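Local coordinates for protein paraflagellar rod component (Trypanosoma brucei, PDB 2Q0X) that is of unknown function but adopts the alpha/beta-hydrolase fold and is named as a component of the paraflagellar rod, at residues A[28-33]-A[71-76]; A[149-154]-A[182-187]; A[218-223]-A[253-258]. All coordinates share one frame; numbering follows the deposited sequence.

How the interactions relate
Along the chain the three contacts follow one another in series, each closing before the next opens. Interaction 1 pairs two antiparallel strands, 26-33 and 69-73, near one end of the eight-stranded sheet. Interaction 2 brings together the loops before and after helix 154-170, in the insertion between strands 135-143 and 227-232. Interaction 3 joins the approach to strand 227-232 with the exit of helix 241-254, which leads to edge strand 260-264. Interaction 1 lies across the chain's centre from both others, about 28 and 27 Å away between centres; the centres of interactions 2 and 3 are about 24 Å apart. None touches another: they mark separate parts of one domain.

Interaction 1 of 3, residues A[28-33]-A[71-76]; sequences IPVFMM and VQVEVP
Strands 28-33 and 71-73 run antiparallel, their short axes 4.8 Å apart and 166° between directions, with Phe-31 and Gln-72 as the hydrogen-bonded pair. Phe-31 N gives a nearly straight bond to Gln-72 O at 2.9 Å, and Gln-72 N returns one to Phe-31 O at 3.0 Å. Val-30/Val-73 and Met-32/Val-71 are the non-hydrogen-bonded pairs on either side. On the face carrying Val-30 and Val-73, the closest touch is methyl to methyl: Ile-28 CG2 meets Val-73 CG2 at 3.3 Å, and Val-30 CG1 meets Val-71 CG1 at 3.5 Å, both tight for carbon. Val-73 CG2 lies anti to its backbone N while CG1 sits between N and the carbonyl carbon (chi1 63°), which leaves CG2 to meet Ile-28. Farther along, Ile-28 CD1 reaches CG of the Pro-76 ring at 3.7 Å. The other face carries Phe-31 and Gln-72, side by side and pointing the same way. Gln-72 NE2 comes to the ring edge, near its plane, 3.9 Å from Phe-31 CD1, with ring and amide planes 76° apart. One water helps fix that amide: it donates to Phe-31 O and accepts from Gln-72 NE2, while Gln-72 OE1 takes the backbone N of Leu-52. Glu-74 OE1 is likewise held by Leu-51 N, whereas its OE2 lies close to Glu-74 OE2 of the second subunit, a meeting of like charges that could raise the pKa of one or both carboxylates. Phe-31 also packs on Leu-17 of that subunit, and Val-73 on Leu-97 of helix 87-104. Strand 69-73 runs parallel to 40-44 on its other side, so this pairing joins the antiparallel N-terminal strands to the parallel core, the strand order 1-2-4-3-5 of the alpha/beta-hydrolase sheet.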
loop_
_atom_site.group_PDB
_atom_site.type_symbol
_atom_site.label_atom_id
_atom_site.label_comp_id
_atom_site.label_asym_id
_atom_site.label_seq_id
_atom_site.Cartn_x
_atom_site.Cartn_y
_atom_site.Cartn_z
ATOM N N ILE A 28 4.393 -8.383 -0.947
ATOM C CA ILE A 28 4.163 -7.404 -1.992
ATOM C C ILE A 28 3.014 -7.892 -2.881
ATOM O O ILE A 28 3.125 -8.946 -3.516
ATOM C CB ILE A 28 5.436 -7.205 -2.846
ATOM C CG1 ILE A 28 6.628 -6.818 -1.951
ATOM C CG2 ILE A 28 5.197 -6.162 -3.900
ATOM C CD1 ILE A 28 7.971 -6.972 -2.630
ATOM N N PRO A 29 1.894 -7.153 -2.892
ATOM C CA PRO A 29 0.802 -7.440 -3.799
ATOM C C PRO A 29 1.061 -7.085 -5.250
ATOM O O PRO A 29 1.639 -6.035 -5.571
ATOM C CB PRO A 29 -0.345 -6.565 -3.278
ATOM C CG PRO A 29 0.051 -6.127 -1.968
ATOM C CD PRO A 29 1.546 -6.050 -1.988
ATOM N N VAL A 30 0.578 -7.965 -6.102
ATOM C CA VAL A 30 0.710 -7.855 -7.531
ATOM C C VAL A 30 -0.664 -8.154 -8.117
ATOM O O VAL A 30 -1.252 -9.193 -7.830
ATOM C CB VAL A 30 1.749 -8.877 -8.107
ATOM C CG1 VAL A 30 1.896 -8.676 -9.597
ATOM C CG2 VAL A 30 3.121 -8.779 -7.387
ATOM N N PHE A 31 -1.163 -7.239 -8.924
ATOM C CA PHE A 31 -2.440 -7.409 -9.608
ATOM C C PHE A 31 -2.192 -7.555 -11.110
ATOM O O PHE A 31 -1.699 -6.630 -11.741
ATOM C CB PHE A 31 -3.343 -6.197 -9.357
ATOM C CG PHE A 31 -4.724 -6.353 -9.906
ATOM C CD1 PHE A 31 -5.160 -5.567 -10.947
ATOM C CD2 PHE A 31 -5.606 -7.285 -9.348
ATOM C CE1 PHE A 31 -6.452 -5.718 -11.445
ATOM C CE2 PHE A 31 -6.870 -7.442 -9.843
ATOM C CZ PHE A 31 -7.298 -6.654 -10.889
ATOM N N MET A 32 -2.560 -8.712 -11.663
ATOM C CA MET A 32 -2.400 -9.006 -13.089
ATOM C C MET A 32 -3.753 -8.982 -13.830
ATOM O O MET A 32 -4.738 -9.522 -13.345
ATOM C CB MET A 32 -1.801 -10.392 -13.263
ATOM C CG MET A 32 -0.668 -10.720 -12.289
ATOM S SD MET A 32 0.038 -12.342 -12.596
ATOM C CE MET A 32 -1.285 -13.431 -12.147
ATOM N N MET A 33 -3.766 -8.389 -15.025
ATOM C CA MET A 33 -4.957 -8.366 -15.884
ATOM C C MET A 33 -4.607 -8.930 -17.249
ATOM O O MET A 33 -3.549 -8.603 -17.802
ATOM C CB MET A 33 -5.487 -6.943 -16.061
ATOM C CG MET A 33 -5.890 -6.305 -14.775
ATOM S SD MET A 33 -6.161 -4.555 -14.944
ATOM C CE MET A 33 -7.689 -4.569 -15.823
ATOM N N VAL A 71 0.215 -5.565 -15.658
ATOM C CA VAL A 71 0.550 -5.968 -14.305
ATOM C C VAL A 71 0.968 -4.741 -13.511
ATOM O O VAL A 71 1.694 -3.898 -14.029
ATOM C CB VAL A 71 1.709 -6.985 -14.268
ATOM C CG1 VAL A 71 2.050 -7.370 -12.817
ATOM C CG2 VAL A 71 1.369 -8.247 -15.102
ATOM N N GLN A 72 0.504 -4.687 -12.253
ATOM C CA GLN A 72 0.747 -3.586 -11.321
ATOM C C GLN A 72 1.268 -4.109 -10.008
ATOM O O GLN A 72 0.747 -5.078 -9.481
ATOM C CB GLN A 72 -0.556 -2.857 -11.050
ATOM C CG GLN A 72 -1.109 -2.163 -12.248
ATOM C CD GLN A 72 -2.483 -1.577 -11.978
ATOM O OE1 GLN A 72 -2.607 -0.510 -11.367
ATOM N NE2 GLN A 72 -3.524 -2.289 -12.408
ATOM N N VAL A 73 2.294 -3.456 -9.482
ATOM C CA VAL A 73 2.876 -3.812 -8.190
ATOM C C VAL A 73 2.949 -2.524 -7.405
ATOM O O VAL A 73 3.218 -1.458 -7.967
ATOM C CB VAL A 73 4.302 -4.474 -8.331
ATOM C CG1 VAL A 73 5.324 -3.530 -8.950
ATOM C CG2 VAL A 73 4.836 -5.015 -6.978
ATOM N N GLU A 74 2.715 -2.610 -6.101
ATOM C CA GLU A 74 2.979 -1.467 -5.236
ATOM C C GLU A 74 4.401 -1.522 -4.716
ATOM O O GLU A 74 4.804 -2.507 -4.113
ATOM C CB GLU A 74 1.954 -1.391 -4.103
ATOM C CG GLU A 74 0.623 -0.841 -4.594
ATOM C CD GLU A 74 -0.499 -0.929 -3.554
ATOM O OE1 GLU A 74 -1.541 -0.233 -3.773
ATOM O OE2 GLU A 74 -0.324 -1.695 -2.544
ATOM N N VAL A 75 5.149 -0.457 -4.974
ATOM C CA VAL A 75 6.510 -0.271 -4.441
ATOM C C VAL A 75 6.517 -0.500 -2.930
ATOM O O VAL A 75 5.791 0.174 -2.221
ATOM C CB VAL A 75 7.032 1.178 -4.695
ATOM C CG1 VAL A 75 8.479 1.304 -4.269
ATOM C CG2 VAL A 75 6.945 1.525 -6.107
ATOM N N PRO A 76 7.348 -1.447 -2.438
ATOM C CA PRO A 76 7.402 -1.774 -1.001
ATOM C C PRO A 76 7.705 -0.582 -0.079
ATOM O O PRO A 76 7.189 -0.514 1.034
ATOM C CB PRO A 76 8.542 -2.789 -0.915
ATOM C CG PRO A 76 8.658 -3.356 -2.283
ATOM C CD PRO A 76 8.258 -2.290 -3.231
HETATM O O HOH W 1 -2.878 -4.997 -13.511
#

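Interaction 2 of 3, residues A[149-154]-A[182-187]; sequences NPLFTP and HYDIPI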
loop_
_atom_site.group_PDB
_atom_site.type_symbol
_atom_site.label_atom_id
_atom_site.label_comp_id
_atom_site.label_asym_id
_atom_site.label_seq_id
_atom_site.Cartn_x
_atom_site.Cartn_y
_atom_site.Cartn_z
ATOM N N ASN A 149 14.283 26.405 -10.946
ATOM C CA ASN A 149 13.494 26.242 -9.730
ATOM C C ASN A 149 14.432 26.032 -8.528
ATOM O O ASN A 149 15.382 25.278 -8.625
ATOM C CB ASN A 149 12.568 25.040 -9.918
ATOM C CG ASN A 149 11.580 24.866 -8.803
ATOM O OD1 ASN A 149 11.926 24.433 -7.697
ATOM N ND2 ASN A 149 10.316 25.146 -9.102
ATOM N N PRO A 150 14.165 26.695 -7.386
ATOM C CA PRO A 150 15.131 26.626 -6.273
ATOM C C PRO A 150 15.428 25.208 -5.737
ATOM O O PRO A 150 16.436 25.011 -5.058
ATOM C CB PRO A 150 14.486 27.505 -5.188
ATOM C CG PRO A 150 13.040 27.553 -5.545
ATOM C CD PRO A 150 12.990 27.513 -7.040
ATOM N N LEU A 151 14.558 24.243 -6.030
ATOM C CA LEU A 151 14.824 22.843 -5.699
ATOM C C LEU A 151 15.935 22.215 -6.547
ATOM O O LEU A 151 16.666 21.359 -6.056
ATOM C CB LEU A 151 13.559 22.011 -5.855
ATOM C CG LEU A 151 12.474 22.209 -4.801
ATOM C CD1 LEU A 151 11.286 21.316 -5.136
ATOM C CD2 LEU A 151 13.009 21.928 -3.382
ATOM N N PHE A 152 16.069 22.652 -7.805
ATOM C CA PHE A 152 16.964 21.993 -8.772
ATOM C C PHE A 152 18.140 22.852 -9.246
ATOM O O PHE A 152 18.925 22.418 -10.067
ATOM C CB PHE A 152 16.145 21.451 -9.950
ATOM C CG PHE A 152 15.137 20.436 -9.535
ATOM C CD1 PHE A 152 15.552 19.180 -9.103
ATOM C CD2 PHE A 152 13.783 20.740 -9.525
ATOM C CE1 PHE A 152 14.660 18.245 -8.699
ATOM C CE2 PHE A 152 12.859 19.801 -9.100
ATOM C CZ PHE A 152 13.301 18.548 -8.681
ATOM N N THR A 153 18.279 24.056 -8.715
ATOM C CA THR A 153 19.526 24.794 -8.854
ATOM C C THR A 153 20.651 24.001 -8.161
ATOM O O THR A 153 20.379 23.223 -7.241
ATOM C CB THR A 153 19.440 26.185 -8.190
ATOM O OG1 THR A 153 19.214 26.025 -6.786
ATOM C CG2 THR A 153 18.328 27.034 -8.806
ATOM N N PRO A 154 21.914 24.193 -8.594
ATOM C CA PRO A 154 23.057 23.512 -7.968
ATOM C C PRO A 154 23.031 23.526 -6.436
ATOM O O PRO A 154 23.357 22.508 -5.813
ATOM C CB PRO A 154 24.262 24.311 -8.481
ATOM C CG PRO A 154 23.827 24.771 -9.845
ATOM C CD PRO A 154 22.342 25.060 -9.713
ATOM N N HIS A 182 12.475 20.597 0.955
ATOM C CA HIS A 182 13.614 20.264 0.104
ATOM C C HIS A 182 13.283 19.437 -1.146
ATOM O O HIS A 182 14.123 19.308 -2.027
ATOM C CB HIS A 182 14.692 19.577 0.948
ATOM C CG HIS A 182 15.416 20.520 1.860
ATOM N ND1 HIS A 182 15.268 20.497 3.229
ATOM C CD2 HIS A 182 16.266 21.539 1.589
ATOM C CE1 HIS A 182 16.014 21.446 3.767
ATOM N NE2 HIS A 182 16.631 22.093 2.793
ATOM N N TYR A 183 12.080 18.878 -1.234
ATOM C CA TYR A 183 11.639 18.211 -2.468
ATOM C C TYR A 183 10.155 18.443 -2.652
ATOM O O TYR A 183 9.482 18.798 -1.696
ATOM C CB TYR A 183 11.954 16.702 -2.435
ATOM C CG TYR A 183 12.143 16.086 -3.815
ATOM C CD1 TYR A 183 13.173 16.500 -4.637
ATOM C CD2 TYR A 183 11.277 15.116 -4.289
ATOM C CE1 TYR A 183 13.354 15.949 -5.891
ATOM C CE2 TYR A 183 11.438 14.559 -5.536
ATOM C CZ TYR A 183 12.480 14.976 -6.341
ATOM O OH TYR A 183 12.651 14.422 -7.586
ATOM N N ASP A 184 9.650 18.255 -3.872
ATOM C CA ASP A 184 8.233 18.524 -4.176
ATOM C C ASP A 184 7.333 17.285 -4.122
ATOM O O ASP A 184 6.380 17.242 -3.366
ATOM C CB ASP A 184 8.071 19.253 -5.525
ATOM C CG ASP A 184 8.924 18.667 -6.635
ATOM O OD1 ASP A 184 9.561 17.623 -6.420
ATOM O OD2 ASP A 184 8.960 19.263 -7.727
ATOM N N ILE A 185 7.635 16.282 -4.938
ATOM C CA ILE A 185 6.869 15.050 -4.964
ATOM C C ILE A 185 7.104 14.330 -3.627
ATOM O O ILE A 185 8.219 14.380 -3.104
ATOM C CB ILE A 185 7.316 14.184 -6.169
ATOM C CG1 ILE A 185 6.909 14.869 -7.487
ATOM C CG2 ILE A 185 6.744 12.760 -6.075
ATOM C CD1 ILE A 185 7.567 14.270 -8.704
ATOM N N PRO A 186 6.058 13.697 -3.046
ATOM C CA PRO A 186 6.281 12.953 -1.800
ATOM C C PRO A 186 7.296 11.813 -1.908
ATOM O O PRO A 186 7.210 10.968 -2.806
ATOM C CB PRO A 186 4.889 12.426 -1.444
ATOM C CG PRO A 186 3.945 13.290 -2.170
ATOM C CD PRO A 186 4.638 13.676 -3.442
ATOM N N ILE A 187 8.258 11.807 -0.992
ATOM C CA ILE A 187 9.400 10.901 -1.061
ATOM C C ILE A 187 10.058 10.771 0.313
ATOM O O ILE A 187 10.130 11.753 1.076
ATOM C CB ILE A 187 10.434 11.398 -2.116
ATOM C CG1 ILE A 187 11.553 10.370 -2.331
ATOM C CG2 ILE A 187 11.018 12.767 -1.714
ATOM C CD1 ILE A 187 12.296 10.531 -3.655
#
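The rings of Phe-152 and Tyr-183 meet obliquely, centroids 6.0 Å apart and planes at 80°, with Phe-152 CZ 3.8 Å from Tyr-183 CE1. One face of the Phe-152 ring carries CB of its neighbour Leu-151, offset toward the rim, while Asp-184 OD2 stands at its edge, near the plane and 4.2 Å from CE2. One face of the Tyr-183 ring has Asp-184 OD1 above its centre. The contact belongs to the insertion between strands 135-143 and 227-232, the place where alpha/beta hydrolases commonly carry a lid or cap, and joins the loops before and after helix 154-170. On the first loop an Asx turn shapes the backbone: Asn-149 OD1 accepts from Leu-151 N, and Asn-149 O takes both Phe-152 N and Thr-153 N. Thr-153 then N-caps the helix through its hydroxyl, bonded to Gly-156 N.

Leu-151 reaches across to the second loop with its two methyls. CG lies anti to the carbonyl carbon (chi1 -72°), and beyond it CD1 touches Asp-184 CB at 3.8 Å while CD2 presses against the backbone of His-182. The polar groups find their partners around the contact. Asp-184 OD2 forms a salt bridge with Arg-273, whose side chain also touches Phe-152, and Tyr-183 OH is hydrogen-bonded to Glu-202 of helix 200-209. With the arginine beside it, the Asp-184 carboxylate is probably kept ionised. Within its own loop Asp-184 OD1 accepts from the next backbone N, Ile-185 N, at 2.8 Å, the donor coming from above the carboxylate plane. The closest approach between the loops is that of Leu-151 CD2 to His-182 O, 3.2 Å.

Interaction 3 of 3, residues A[218-223]-A[253-258]; sequences RSVGVI and DHTGCN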
loop_
_atom_site.group_PDB
_atom_site.type_symbol
_atom_site.label_atom_id
_atom_site.label_comp_id
_atom_site.label_asym_id
_atom_site.label_seq_id
_atom_site.Cartn_x
_atom_site.Cartn_y
_atom_site.Cartn_z
ATOM N N ARG A 218 24.646 7.499 -17.218
ATOM C CA ARG A 218 24.190 6.775 -16.041
ATOM C C ARG A 218 22.676 6.562 -15.992
ATOM O O ARG A 218 22.206 5.685 -15.279
ATOM C CB ARG A 218 24.644 7.516 -14.786
ATOM C CG ARG A 218 26.165 7.492 -14.565
ATOM C CD ARG A 218 26.586 8.512 -13.516
ATOM N NE ARG A 218 27.199 9.730 -14.087
ATOM C CZ ARG A 218 27.634 10.769 -13.362
ATOM N NH1 ARG A 218 27.520 10.762 -12.031
ATOM N NH2 ARG A 218 28.180 11.832 -13.960
ATOM N N SER A 219 21.923 7.378 -16.726
ATOM C CA SER A 219 20.465 7.297 -16.781
ATOM C C SER A 219 20.007 6.673 -18.105
ATOM O O SER A 219 19.962 5.459 -18.215
ATOM C CB SER A 219 19.822 8.688 -16.533
ATOM O OG SER A 219 20.104 9.635 -17.553
ATOM N N VAL A 220 19.689 7.482 -19.117
ATOM C CA VAL A 220 19.207 6.932 -20.397
ATOM C C VAL A 220 20.244 6.029 -21.125
ATOM O O VAL A 220 19.876 5.134 -21.901
ATOM C CB VAL A 220 18.652 8.038 -21.339
ATOM C CG1 VAL A 220 17.400 8.687 -20.702
ATOM C CG2 VAL A 220 19.722 9.090 -21.679
ATOM N N GLY A 221 21.526 6.251 -20.846
ATOM C CA GLY A 221 22.597 5.407 -21.390
ATOM C C GLY A 221 22.511 3.934 -21.022
ATOM O O GLY A 221 22.948 3.105 -21.801
ATOM N N VAL A 222 21.937 3.603 -19.849
ATOM C CA VAL A 222 21.783 2.208 -19.431
ATOM C C VAL A 222 20.620 1.495 -20.118
ATOM O O VAL A 222 20.514 0.281 -20.038
ATOM C CB VAL A 222 21.631 2.049 -17.902
ATOM C CG1 VAL A 222 22.814 2.722 -17.152
ATOM C CG2 VAL A 222 20.249 2.569 -17.419
ATOM N N ILE A 223 19.736 2.245 -20.762
ATOM C CA ILE A 223 18.551 1.707 -21.422
ATOM C C ILE A 223 18.961 1.297 -22.828
ATOM O O ILE A 223 19.324 2.145 -23.649
ATOM C CB ILE A 223 17.404 2.773 -21.481
ATOM C CG1 ILE A 223 17.008 3.246 -20.069
ATOM C CG2 ILE A 223 16.172 2.243 -22.188
ATOM C CD1 ILE A 223 15.834 4.202 -20.078
ATOM N N ASP A 253 21.012 11.190 -28.567
ATOM C CA ASP A 253 22.451 11.006 -28.681
ATOM C C ASP A 253 23.057 10.180 -27.549
ATOM O O ASP A 253 24.194 9.701 -27.671
ATOM C CB ASP A 253 23.143 12.368 -28.738
ATOM C CG ASP A 253 22.904 13.096 -30.046
ATOM O OD1 ASP A 253 22.153 12.588 -30.898
ATOM O OD2 ASP A 253 23.461 14.195 -30.211
ATOM N N HIS A 254 22.321 10.048 -26.445
ATOM C CA HIS A 254 22.852 9.424 -25.240
ATOM C C HIS A 254 22.072 8.253 -24.711
ATOM O O HIS A 254 22.526 7.599 -23.799
ATOM C CB HIS A 254 23.077 10.484 -24.158
ATOM C CG HIS A 254 24.050 11.539 -24.578
ATOM N ND1 HIS A 254 23.662 12.815 -24.928
ATOM C CD2 HIS A 254 25.387 11.490 -24.766
ATOM C CE1 HIS A 254 24.721 13.512 -25.295
ATOM N NE2 HIS A 254 25.781 12.727 -25.213
ATOM N N THR A 255 20.925 7.935 -25.291
ATOM C CA THR A 255 20.248 6.709 -24.898
ATOM C C THR A 255 21.050 5.528 -25.470
ATOM O O THR A 255 21.638 5.653 -26.532
ATOM C CB THR A 255 18.785 6.698 -25.364
ATOM O OG1 THR A 255 18.110 7.810 -24.771
ATOM C CG2 THR A 255 18.061 5.397 -24.946
ATOM N N GLY A 256 21.058 4.396 -24.767
ATOM C CA GLY A 256 21.793 3.213 -25.205
ATOM C C GLY A 256 21.138 2.456 -26.350
ATOM O O GLY A 256 21.588 1.406 -26.716
ATOM N N CYS A 257 20.045 2.983 -26.881
ATOM C CA CYS A 257 19.370 2.445 -28.052
ATOM C C CYS A 257 18.863 3.649 -28.826
ATOM O O CYS A 257 18.341 4.601 -28.225
ATOM C CB CYS A 257 18.197 1.578 -27.611
ATOM S SG CYS A 257 17.047 1.041 -28.890
ATOM N N ASN A 258 18.994 3.609 -30.143
ATOM C CA ASN A 258 18.514 4.702 -30.994
ATOM C C ASN A 258 16.977 4.885 -31.054
ATOM O O ASN A 258 16.493 5.928 -31.508
ATOM C CB ASN A 258 19.089 4.577 -32.417
ATOM C CG ASN A 258 18.644 3.295 -33.136
ATOM O OD1 ASN A 258 17.825 3.343 -34.067
ATOM N ND2 ASN A 258 19.194 2.148 -32.722
#
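This is a backbone-to-backbone contact between a 3-10 turn and the end of helix 241-254, Val-220 and Gly-221 meeting the helix exit at His-254 to Gly-256. Its one clear hydrogen bond runs from Gly-256 N to Val-220 O at 3.2 Å, with the donor tilted 33° from the carbonyl plane. Ile-223 N reaches the same oxygen from the opposite face, so Val-220 O is gripped from both segments. A CA-H...O contact from Thr-255 CA adds to it, and Gly-221 CA lies 3.3 Å from His-254 O in another.

Val-220 and Thr-255 cross at about a right angle, Thr-255 OG1 lying 3.5 Å from Val-220 CB. That hydroxyl has its polar partner in Val-251 O, one turn back in the helix. With OG1 anti to the carbonyl carbon (chi1 -60°), the methyl CG2 is left anti to the backbone N and lies 3.7 Å from Ile-223 O. Around the contact, the His-254 ring stacks on Phe-213 of helix 213-218, Ile-223 packs on Phe-123 and Leu-126 of helix 119-128, and the two segments lead on into the parallel strands 227-232 and 260-264.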